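Local coordinates for kappa-carrageenase (Zobellia galactanivorans, PDB 5OCR), which probably hydrolyses kappa-carrageenan, a sulphated galactan of red algae, through its family 16 glycoside hydrolase domain, the part of the longer protein present here, at residues K13-N18 with E211-V216; K96-Y101 with H230-V235; C205-N210 with K224-W229. All coordinates share one frame; numbering follows the deposited sequence.

Contact 1: residues K13-N18 with E211-V216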
loop_
_atom_site.group_PDB
_atom_site.type_symbol
_atom_site.label_atom_id
_atom_site.label_comp_id
_atom_site.label_asym_id
_atom_site.label_seq_id
_atom_site.Cartn_x
_atom_site.Cartn_y
_atom_site.Cartn_z
ATOM N N LYS A 13 11.784 1.985 -15.556
ATOM C CA LYS A 13 12.293 3.313 -15.894
ATOM C C LYS A 13 13.043 3.868 -14.686
ATOM O O LYS A 13 12.516 3.786 -13.587
ATOM C CB LYS A 13 11.130 4.241 -16.238
ATOM C CG LYS A 13 11.531 5.648 -16.620
ATOM C CD LYS A 13 12.140 5.649 -18.005
ATOM C CE LYS A 13 12.350 7.104 -18.267
ATOM N NZ LYS A 13 12.752 7.140 -19.655
ATOM N N THR A 14 14.252 4.424 -14.868
ATOM C CA THR A 14 14.984 4.954 -13.700
ATOM C C THR A 14 15.508 6.352 -13.996
ATOM O O THR A 14 15.540 6.775 -15.178
ATOM C CB THR A 14 16.180 4.083 -13.286
ATOM O OG1 THR A 14 17.157 4.172 -14.348
ATOM C CG2 THR A 14 15.782 2.595 -13.090
ATOM N N SER A 15 15.986 7.042 -12.968
ATOM C CA SER A 15 16.346 8.444 -13.116
ATOM C C SER A 15 17.726 8.599 -13.735
ATOM O O SER A 15 17.980 9.588 -14.403
ATOM C CB SER A 15 16.293 9.119 -11.783
ATOM O OG SER A 15 17.391 8.686 -11.018
ATOM N N ASN A 16 18.598 7.614 -13.527
ATOM C CA ASN A 16 19.999 7.716 -14.021
ATOM C C ASN A 16 20.390 6.410 -14.689
ATOM O O ASN A 16 20.687 5.416 -13.996
ATOM C CB ASN A 16 20.898 8.037 -12.843
ATOM C CG ASN A 16 22.327 8.347 -13.253
ATOM O OD1 ASN A 16 22.738 8.074 -14.380
ATOM N ND2 ASN A 16 23.098 8.850 -12.307
ATOM N N PRO A 17 20.391 6.382 -16.046
ATOM C CA PRO A 17 20.760 5.141 -16.779
ATOM C C PRO A 17 22.189 4.686 -16.453
ATOM O O PRO A 17 22.556 3.578 -16.792
ATOM C CB PRO A 17 20.639 5.569 -18.285
ATOM C CG PRO A 17 20.979 7.026 -18.240
ATOM C CD PRO A 17 20.288 7.543 -16.973
ATOM N N ASN A 18 22.979 5.506 -15.757
ATOM C CA ASN A 18 24.320 5.053 -15.392
ATOM C C ASN A 18 24.338 4.104 -14.199
ATOM O O ASN A 18 25.319 3.391 -13.999
ATOM C CB ASN A 18 25.282 6.238 -15.215
ATOM C CG ASN A 18 25.561 6.941 -16.535
ATOM O OD1 ASN A 18 25.308 6.374 -17.607
ATOM N ND2 ASN A 18 26.087 8.163 -16.470
ATOM N N GLU A 211 16.337 11.534 -2.870
ATOM C CA GLU A 211 15.042 11.739 -3.491
ATOM C C GLU A 211 14.300 10.457 -3.584
ATOM O O GLU A 211 14.879 9.338 -3.528
ATOM C CB GLU A 211 15.262 12.177 -4.961
ATOM C CG GLU A 211 15.934 13.511 -5.166
ATOM C CD GLU A 211 15.953 13.868 -6.647
ATOM O OE1 GLU A 211 16.725 13.210 -7.391
ATOM O OE2 GLU A 211 15.218 14.801 -7.059
ATOM N N ILE A 212 13.007 10.608 -3.800
ATOM C CA ILE A 212 12.124 9.441 -4.008
ATOM C C ILE A 212 11.367 9.799 -5.331
ATOM O O ILE A 212 10.852 10.888 -5.481
ATOM C CB ILE A 212 11.108 9.279 -2.872
ATOM C CG1 ILE A 212 11.851 8.986 -1.531
ATOM C CG2 ILE A 212 10.139 8.100 -3.165
ATOM C CD1 ILE A 212 11.015 9.447 -0.319
ATOM N N ILE A 213 11.343 8.838 -6.270
ATOM C CA ILE A 213 10.736 9.146 -7.566
ATOM C C ILE A 213 9.735 8.027 -7.857
ATOM O O ILE A 213 10.078 6.852 -7.782
ATOM C CB ILE A 213 11.850 9.149 -8.670
ATOM C CG1 ILE A 213 13.002 10.110 -8.189
ATOM C CG2 ILE A 213 11.243 9.646 -10.020
ATOM C CD1 ILE A 213 14.348 9.695 -8.741
ATOM N N TRP A 214 8.554 8.395 -8.312
ATOM C CA TRP A 214 7.503 7.392 -8.607
ATOM C C TRP A 214 7.199 7.302 -10.072
ATOM O O TRP A 214 7.215 8.358 -10.815
ATOM C CB TRP A 214 6.240 7.858 -7.946
ATOM C CG TRP A 214 6.105 7.810 -6.442
ATOM C CD1 TRP A 214 5.397 6.865 -5.701
ATOM C CD2 TRP A 214 6.664 8.746 -5.455
ATOM N NE1 TRP A 214 5.473 7.128 -4.346
ATOM C CE2 TRP A 214 6.161 8.308 -4.146
ATOM C CE3 TRP A 214 7.423 9.937 -5.542
ATOM C CZ2 TRP A 214 6.501 8.977 -2.975
ATOM C CZ3 TRP A 214 7.761 10.592 -4.384
ATOM C CH2 TRP A 214 7.295 10.145 -3.112
ATOM N N TYR A 215 6.902 6.090 -10.514
ATOM C CA TYR A 215 6.638 5.836 -11.943
ATOM C C TYR A 215 5.360 5.062 -12.140
ATOM O O TYR A 215 5.008 4.190 -11.377
ATOM C CB TYR A 215 7.778 4.958 -12.507
ATOM C CG TYR A 215 9.149 5.593 -12.363
ATOM C CD1 TYR A 215 9.920 5.378 -11.211
ATOM C CD2 TYR A 215 9.654 6.397 -13.413
ATOM C CE1 TYR A 215 11.236 5.959 -11.112
ATOM C CE2 TYR A 215 10.938 7.013 -13.304
ATOM C CZ TYR A 215 11.694 6.730 -12.167
ATOM O OH TYR A 215 12.947 7.349 -12.066
ATOM N N VAL A 216 4.598 5.385 -13.173
ATOM C CA VAL A 216 3.406 4.566 -13.520
ATOM C C VAL A 216 3.602 4.178 -14.972
ATOM O O VAL A 216 3.754 5.083 -15.841
ATOM C CB VAL A 216 2.061 5.295 -13.260
ATOM C CG1 VAL A 216 0.837 4.481 -13.749
ATOM C CG2 VAL A 216 1.986 5.669 -11.795
#
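The carbonyl oxygen of K13 sits over the centre of the Y215 ring, with K13 O only 3.4 Å from Y215 CZ. The same lysine also touches the ring with its aliphatic part: CG lies 3.6 Å from Y215 CE2, and the two side chains cross at about a right angle. CG is set there by its first torsion, anti to the backbone N (chi1 -179°), after which the chain leads its charged end away to the surface. A lysine suits this place because its methylenes can rest on an aromatic ring while the amine stays outside. Next along the loop, S15 CB meets the tip of I213, 3.7 Å from CD1, a small side chain that lets the loop come close to the end of a buried isoleucine. Y215 OH comes within 3.2 Å of S15 N, but at too poor an angle for a hydrogen bond.

No hydrogen bond joins the two segments directly. E206, on the adjoining strand, supplies the link by bonding S15 OG with one carboxylate oxygen and Y215 OH with the other, while K13 O is bonded by Y101 OH. Tyrosine suits position 215 by offering a flat ring to K13 and a hydroxyl that reaches E206. An alanine in its place would probably open a gap beneath the K13 carbonyl and beside its CB and CG, and leave E206 OE1 without its phenolic partner. Through Y215 and I213, strand 211-216, antiparallel to both 200-207 and 219-225, packs against an N-terminal loop of the family 16 beta-jellyroll.

Contact 2: residues K96-Y101 with H230-V235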
loop_
_atom_site.group_PDB
_atom_site.type_symbol
_atom_site.label_atom_id
_atom_site.label_comp_id
_atom_site.label_asym_id
_atom_site.label_seq_id
_atom_site.Cartn_x
_atom_site.Cartn_y
_atom_site.Cartn_z
ATOM N N LYS A 96 13.792 -6.467 4.994
ATOM C CA LYS A 96 13.633 -4.958 4.956
ATOM C C LYS A 96 14.634 -4.374 4.002
ATOM O O LYS A 96 15.745 -4.939 3.775
ATOM C CB LYS A 96 13.920 -4.386 6.365
ATOM C CG LYS A 96 12.802 -4.762 7.353
ATOM C CD LYS A 96 13.239 -4.324 8.763
ATOM C CE LYS A 96 12.269 -4.878 9.842
ATOM N NZ LYS A 96 11.010 -4.073 9.913
ATOM N N PHE A 97 14.304 -3.201 3.447
ATOM C CA PHE A 97 15.219 -2.517 2.553
ATOM C C PHE A 97 15.098 -1.023 2.851
ATOM O O PHE A 97 14.148 -0.578 3.382
ATOM C CB PHE A 97 14.708 -2.645 1.073
ATOM C CG PHE A 97 14.647 -4.058 0.589
ATOM C CD1 PHE A 97 15.717 -4.604 -0.110
ATOM C CD2 PHE A 97 13.515 -4.855 0.895
ATOM C CE1 PHE A 97 15.640 -5.949 -0.522
ATOM C CE2 PHE A 97 13.440 -6.171 0.492
ATOM C CZ PHE A 97 14.507 -6.714 -0.216
ATOM N N THR A 98 16.054 -0.245 2.409
ATOM C CA THR A 98 15.894 1.228 2.611
ATOM C C THR A 98 15.904 1.833 1.214
ATOM O O THR A 98 14.835 2.227 0.693
ATOM C CB THR A 98 16.993 1.817 3.522
ATOM O OG1 THR A 98 17.061 1.122 4.784
ATOM C CG2 THR A 98 16.652 3.364 3.814
ATOM N N TYR A 99 17.030 1.744 0.559
ATOM C CA TYR A 99 17.121 2.395 -0.734
ATOM C C TYR A 99 17.057 1.316 -1.826
ATOM O O TYR A 99 17.412 0.214 -1.579
ATOM C CB TYR A 99 18.412 3.122 -0.869
ATOM C CG TYR A 99 18.611 4.152 0.181
ATOM C CD1 TYR A 99 17.616 5.072 0.520
ATOM C CD2 TYR A 99 19.864 4.278 0.755
ATOM C CE1 TYR A 99 17.833 5.990 1.547
ATOM C CE2 TYR A 99 20.106 5.210 1.744
ATOM C CZ TYR A 99 19.079 6.064 2.126
ATOM O OH TYR A 99 19.341 6.985 3.137
ATOM N N GLY A 100 16.609 1.636 -3.023
ATOM C CA GLY A 100 16.520 0.634 -4.066
ATOM C C GLY A 100 15.426 1.029 -5.041
ATOM O O GLY A 100 14.963 2.194 -5.025
ATOM N N TYR A 101 15.014 0.071 -5.849
ATOM C CA TYR A 101 13.886 0.264 -6.725
ATOM C C TYR A 101 12.836 -0.792 -6.477
ATOM O O TYR A 101 13.186 -1.987 -6.370
ATOM C CB TYR A 101 14.368 0.162 -8.202
ATOM C CG TYR A 101 13.429 0.768 -9.244
ATOM C CD1 TYR A 101 13.716 2.007 -9.807
ATOM C CD2 TYR A 101 12.310 0.044 -9.706
ATOM C CE1 TYR A 101 12.846 2.556 -10.728
ATOM C CE2 TYR A 101 11.423 0.631 -10.583
ATOM C CZ TYR A 101 11.754 1.859 -11.129
ATOM O OH TYR A 101 10.915 2.414 -12.089
ATOM N N HIS A 230 14.526 7.100 5.659
ATOM C CA HIS A 230 15.820 6.485 5.708
ATOM C C HIS A 230 15.822 5.325 6.633
ATOM O O HIS A 230 16.920 4.931 7.060
ATOM C CB HIS A 230 16.919 7.487 6.118
ATOM C CG HIS A 230 16.910 8.757 5.265
ATOM N ND1 HIS A 230 17.461 8.790 4.054
ATOM C CD2 HIS A 230 16.368 10.023 5.484
ATOM C CE1 HIS A 230 17.343 10.018 3.518
ATOM N NE2 HIS A 230 16.638 10.765 4.369
ATOM N N ARG A 231 14.671 4.795 7.030
ATOM C CA ARG A 231 14.664 3.638 7.956
ATOM C C ARG A 231 14.443 2.352 7.119
ATOM O O ARG A 231 13.905 2.421 6.020
ATOM C CB ARG A 231 13.507 3.796 8.951
ATOM C CG ARG A 231 13.686 4.993 9.897
ATOM C CD ARG A 231 12.485 5.125 10.829
ATOM N NE ARG A 231 12.008 3.890 11.396
ATOM C CZ ARG A 231 12.529 3.325 12.483
ATOM N NH1 ARG A 231 13.539 3.906 13.106
ATOM N NH2 ARG A 231 12.013 2.204 12.964
ATOM N N PRO A 232 14.825 1.178 7.638
ATOM C CA PRO A 232 14.543 -0.081 6.894
ATOM C C PRO A 232 13.027 -0.347 6.867
ATOM O O PRO A 232 12.324 -0.122 7.874
ATOM C CB PRO A 232 15.218 -1.183 7.766
ATOM C CG PRO A 232 16.302 -0.396 8.565
ATOM C CD PRO A 232 15.625 0.942 8.883
ATOM N N MET A 233 12.537 -0.696 5.677
ATOM C CA MET A 233 11.081 -0.866 5.456
ATOM C C MET A 233 10.806 -2.209 4.808
ATOM O O MET A 233 11.606 -2.694 3.977
ATOM C CB MET A 233 10.624 0.215 4.452
ATOM C CG MET A 233 10.633 1.608 5.186
ATOM S SD MET A 233 10.294 2.943 4.003
ATOM C CE MET A 233 11.759 2.961 3.026
ATOM N N ASN A 234 9.652 -2.777 5.146
ATOM C CA ASN A 234 9.154 -4.027 4.548
ATOM C C ASN A 234 8.333 -3.743 3.320
ATOM O O ASN A 234 7.684 -2.688 3.233
ATOM C CB ASN A 234 8.324 -4.845 5.510
ATOM C CG ASN A 234 9.075 -5.164 6.796
ATOM O OD1 ASN A 234 9.163 -4.325 7.693
ATOM N ND2 ASN A 234 9.590 -6.350 6.882
ATOM N N VAL A 235 8.518 -4.633 2.341
ATOM C CA VAL A 235 7.878 -4.435 0.980
ATOM C C VAL A 235 6.475 -5.034 1.035
ATOM O O VAL A 235 6.323 -6.198 1.385
ATOM C CB VAL A 235 8.689 -5.096 -0.175
ATOM C CG1 VAL A 235 7.929 -4.946 -1.550
ATOM C CG2 VAL A 235 10.077 -4.468 -0.191
HETATM O O HOH W 1 11.859 -1.348 10.264
HETATM O O HOH W 2 8.979 -6.880 10.115
HETATM O O HOH W 3 18.188 2.346 7.003
#
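K96 and N234 meet because the lysine chain, extended as far as CE, bends at its last torsion (chi4 -79°) and turns NZ towards the amide. NZ then lies 2.9 Å from N234 OD1, in the carbonyl plane and on a lone pair. At the other end of the contact Y99 and H230 each hold their ring's CG anti to the carbonyl carbon, and the rings meet rim to rim with their planes at 81°. Y99 OH and H230 ND1 are 2.8 Å apart and hydrogen-bonded, the phenol tip lying at the edge of the imidazole. H230 NE2 is bonded in turn to N226 O, so both ring nitrogens are engaged.

Between these polar ends the backbones pair. F97 and M233 form an antiparallel hydrogen-bonded pair, F97 N to M233 O and M233 N to F97 O, both 2.8 Å. Their side chains share one face of the sheet, and F97 CD2 also packs 3.6 Å from V235 CG2; V282 of strand 273-285 touches both F97 and V235, consistent with apolar residues at both positions. T98 suits the turn in the chain by having two unlike branches: CG2 lies 3.5 Å from H230 C, while OG1 reaches H230 O through a water.

Another water links K96 NZ to P232 O, accepting from the amine at 2.9 Å. N234 ND2 is held by S93 O, which orients the amide so that OD1 faces the lysine. The amine's charge is probably stabilised within this contact by neutral oxygens, N234 OD1 and a water, with no carboxylate of the two segments beside it, whereas T98 O, buried here beside M233 CE, finds no polar partner in the model.

Contact 3: residues C205-N210 with K224-W229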
loop_
_atom_site.group_PDB
_atom_site.type_symbol
_atom_site.label_atom_id
_atom_site.label_comp_id
_atom_site.label_asym_id
_atom_site.label_seq_id
_atom_site.Cartn_x
_atom_site.Cartn_y
_atom_site.Cartn_z
ATOM N N CYS A 205 8.837 2.662 -7.833
ATOM C CA CYS A 205 9.370 3.739 -6.982
ATOM C C CYS A 205 10.875 3.557 -6.857
ATOM O O CYS A 205 11.339 2.423 -6.420
ATOM C CB CYS A 205 8.794 3.659 -5.591
ATOM S SG CYS A 205 9.113 5.095 -4.549
ATOM N N GLU A 206 11.599 4.644 -7.082
ATOM C CA GLU A 206 13.030 4.642 -6.880
ATOM C C GLU A 206 13.352 5.458 -5.641
ATOM O O GLU A 206 12.940 6.627 -5.560
ATOM C CB GLU A 206 13.648 5.209 -8.178
ATOM C CG GLU A 206 15.155 5.254 -8.135
ATOM C CD GLU A 206 15.690 5.929 -9.398
ATOM O OE1 GLU A 206 14.947 6.029 -10.377
ATOM O OE2 GLU A 206 16.921 6.224 -9.477
ATOM N N VAL A 207 14.078 4.868 -4.671
ATOM C CA VAL A 207 14.280 5.490 -3.372
ATOM C C VAL A 207 15.802 5.577 -3.167
ATOM O O VAL A 207 16.490 4.543 -3.193
ATOM C CB VAL A 207 13.711 4.647 -2.201
ATOM C CG1 VAL A 207 13.949 5.349 -0.865
ATOM C CG2 VAL A 207 12.212 4.399 -2.419
ATOM N N ASN A 208 16.320 6.784 -2.997
ATOM C CA ASN A 208 17.743 6.924 -2.652
ATOM C C ASN A 208 17.901 7.920 -1.472
ATOM O O ASN A 208 16.931 8.444 -0.998
ATOM C CB ASN A 208 18.607 7.303 -3.902
ATOM C CG ASN A 208 18.218 8.626 -4.507
ATOM O OD1 ASN A 208 18.162 9.677 -3.823
ATOM N ND2 ASN A 208 18.024 8.620 -5.799
ATOM N N GLN A 209 19.141 8.192 -1.013
ATOM C CA GLN A 209 19.279 9.067 0.166
ATOM C C GLN A 209 18.807 10.459 -0.093
ATOM O O GLN A 209 18.544 11.189 0.868
ATOM C CB GLN A 209 20.760 9.101 0.643
ATOM C CG GLN A 209 21.660 9.625 -0.439
ATOM C CD GLN A 209 23.117 9.655 -0.056
ATOM O OE1 GLN A 209 23.485 9.860 1.105
ATOM N NE2 GLN A 209 23.974 9.446 -1.057
ATOM N N ASN A 210 18.757 10.856 -1.365
ATOM C CA ASN A 210 18.380 12.202 -1.710
ATOM C C ASN A 210 16.927 12.482 -2.141
ATOM O O ASN A 210 16.364 13.548 -1.855
ATOM C CB ASN A 210 19.286 12.699 -2.848
ATOM C CG ASN A 210 20.757 12.673 -2.478
ATOM O OD1 ASN A 210 21.622 12.207 -3.295
ATOM N ND2 ASN A 210 21.081 13.188 -1.307
ATOM N N LYS A 224 10.017 13.564 -4.822
ATOM C CA LYS A 224 10.103 14.367 -3.590
ATOM C C LYS A 224 11.457 14.210 -2.953
ATOM O O LYS A 224 12.101 13.160 -3.063
ATOM C CB LYS A 224 9.095 13.972 -2.499
ATOM C CG LYS A 224 7.612 13.989 -2.880
ATOM C CD LYS A 224 7.127 15.403 -3.025
ATOM C CE LYS A 224 5.653 15.370 -2.680
ATOM N NZ LYS A 224 5.022 16.514 -3.421
ATOM N N PRO A 225 11.909 15.260 -2.255
ATOM C CA PRO A 225 13.197 15.037 -1.524
ATOM C C PRO A 225 13.046 14.009 -0.436
ATOM O O PRO A 225 12.002 13.967 0.205
ATOM C CB PRO A 225 13.420 16.390 -0.785
ATOM C CG PRO A 225 12.674 17.377 -1.669
ATOM C CD PRO A 225 11.413 16.650 -2.151
ATOM N N ASN A 226 14.114 13.255 -0.149
ATOM C CA ASN A 226 13.999 12.171 0.925
ATOM C C ASN A 226 14.351 12.747 2.277
ATOM O O ASN A 226 15.524 12.718 2.719
ATOM C CB ASN A 226 14.899 10.969 0.563
ATOM C CG ASN A 226 14.638 9.805 1.477
ATOM O OD1 ASN A 226 13.948 10.019 2.464
ATOM N ND2 ASN A 226 15.094 8.609 1.142
ATOM N N LYS A 227 13.354 13.344 2.937
ATOM C CA LYS A 227 13.639 14.016 4.191
ATOM C C LYS A 227 13.750 13.024 5.319
ATOM O O LYS A 227 14.697 13.094 6.100
ATOM C CB LYS A 227 12.529 15.030 4.508
ATOM C CG LYS A 227 12.872 15.989 5.583
ATOM C CD LYS A 227 11.932 17.200 5.333
ATOM C CE LYS A 227 11.927 18.103 6.520
ATOM N NZ LYS A 227 10.911 19.114 6.100
ATOM N N TYR A 228 12.776 12.129 5.415
ATOM C CA TYR A 228 12.652 11.290 6.628
ATOM C C TYR A 228 12.810 9.819 6.372
ATOM O O TYR A 228 12.919 9.080 7.324
ATOM C CB TYR A 228 11.286 11.528 7.238
ATOM C CG TYR A 228 11.080 12.923 7.741
ATOM C CD1 TYR A 228 11.991 13.511 8.628
ATOM C CD2 TYR A 228 9.942 13.658 7.349
ATOM C CE1 TYR A 228 11.765 14.828 9.117
ATOM C CE2 TYR A 228 9.712 14.935 7.820
ATOM C CZ TYR A 228 10.634 15.537 8.654
ATOM O OH TYR A 228 10.365 16.831 9.109
ATOM N N TRP A 229 12.785 9.391 5.094
ATOM C CA TRP A 229 12.552 8.003 4.689
ATOM C C TRP A 229 13.833 7.224 4.516
ATOM O O TRP A 229 14.203 6.766 3.387
ATOM C CB TRP A 229 11.628 7.974 3.432
ATOM C CG TRP A 229 10.360 8.635 3.818
ATOM C CD1 TRP A 229 9.263 8.022 4.432
ATOM C CD2 TRP A 229 10.026 10.062 3.711
ATOM N NE1 TRP A 229 8.296 8.956 4.726
ATOM C CE2 TRP A 229 8.727 10.224 4.347
ATOM C CE3 TRP A 229 10.696 11.216 3.193
ATOM C CZ2 TRP A 229 8.107 11.520 4.446
ATOM C CZ3 TRP A 229 10.066 12.504 3.318
ATOM C CH2 TRP A 229 8.822 12.615 3.912
#
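N226 carries this contact, pointing its side chain at the turn that follows strand 200-207. CG stands anti to the backbone N (chi1 -171°), which directs the amide across to the other segment. ND2 gives one N-H to N208 O at 2.8 Å, nearly straight at 169°, and the other to W229 O at 3.0 Å. Both acceptors lie close to the amide plane, as the two hydrogens of an NH2 group require. OD1 meanwhile accepts from W229 N at 2.9 Å, in the carbonyl plane. Three bonds thus fix the rotation of the amide and leave little doubt which end is nitrogen; asparagine, short and both donor and acceptor, suits this buried place.

N210 contributes through its backbone, while its CB is directed away from the other segment. Its carbonyl oxygen takes the N-H of N226 at 2.8 Å, the donor standing well above the carbonyl plane, and P225 CA comes 3.5 Å from the same N210 O in a CA-H...O contact. The position of N210 is prepared by N208, whose OD1 accepts from N210 N at 2.8 Å and also from E211 N. V207 adds a van der Waals contact, its CG1 4.0 Å from N226 ND2; as a beta-branched residue it fits the strand's end, where Y99 also touches it.

Two asparagines therefore each stabilise their own turn, and N226 also bonds the backbone of the other. N208 forms an Asx turn in the connection between strands 200-207 and 211-216. N226, the central residue of an inverse gamma turn, also forms an Asx motif with W229 N, where the chain leaves strand 219-225 on its way to 233-241 in the jellyroll.

How the contacts relate
Contacts 1 and 3 lie about 11 Å apart, centre to centre, and share a run of neighbouring strands: I213 O accepts from E206 N at 2.8 Å, and I212 N bonds K224 O. Contact 2, about 10 Å from contact 3, joins it through the backbone bond between G100 O and V207 N and through Y99, which packs on the turn after V207. Contacts 1 and 2, about 16 Å apart, are tied by Y101, whose OH is 2.6 Å from K13 O. E206 and Y101 thus connect the N-terminal loop of contact 1 with the strands of contacts 3 and 2. The magnesium sites, at E30, F31, G66 and D278, use no residue of the three contacts.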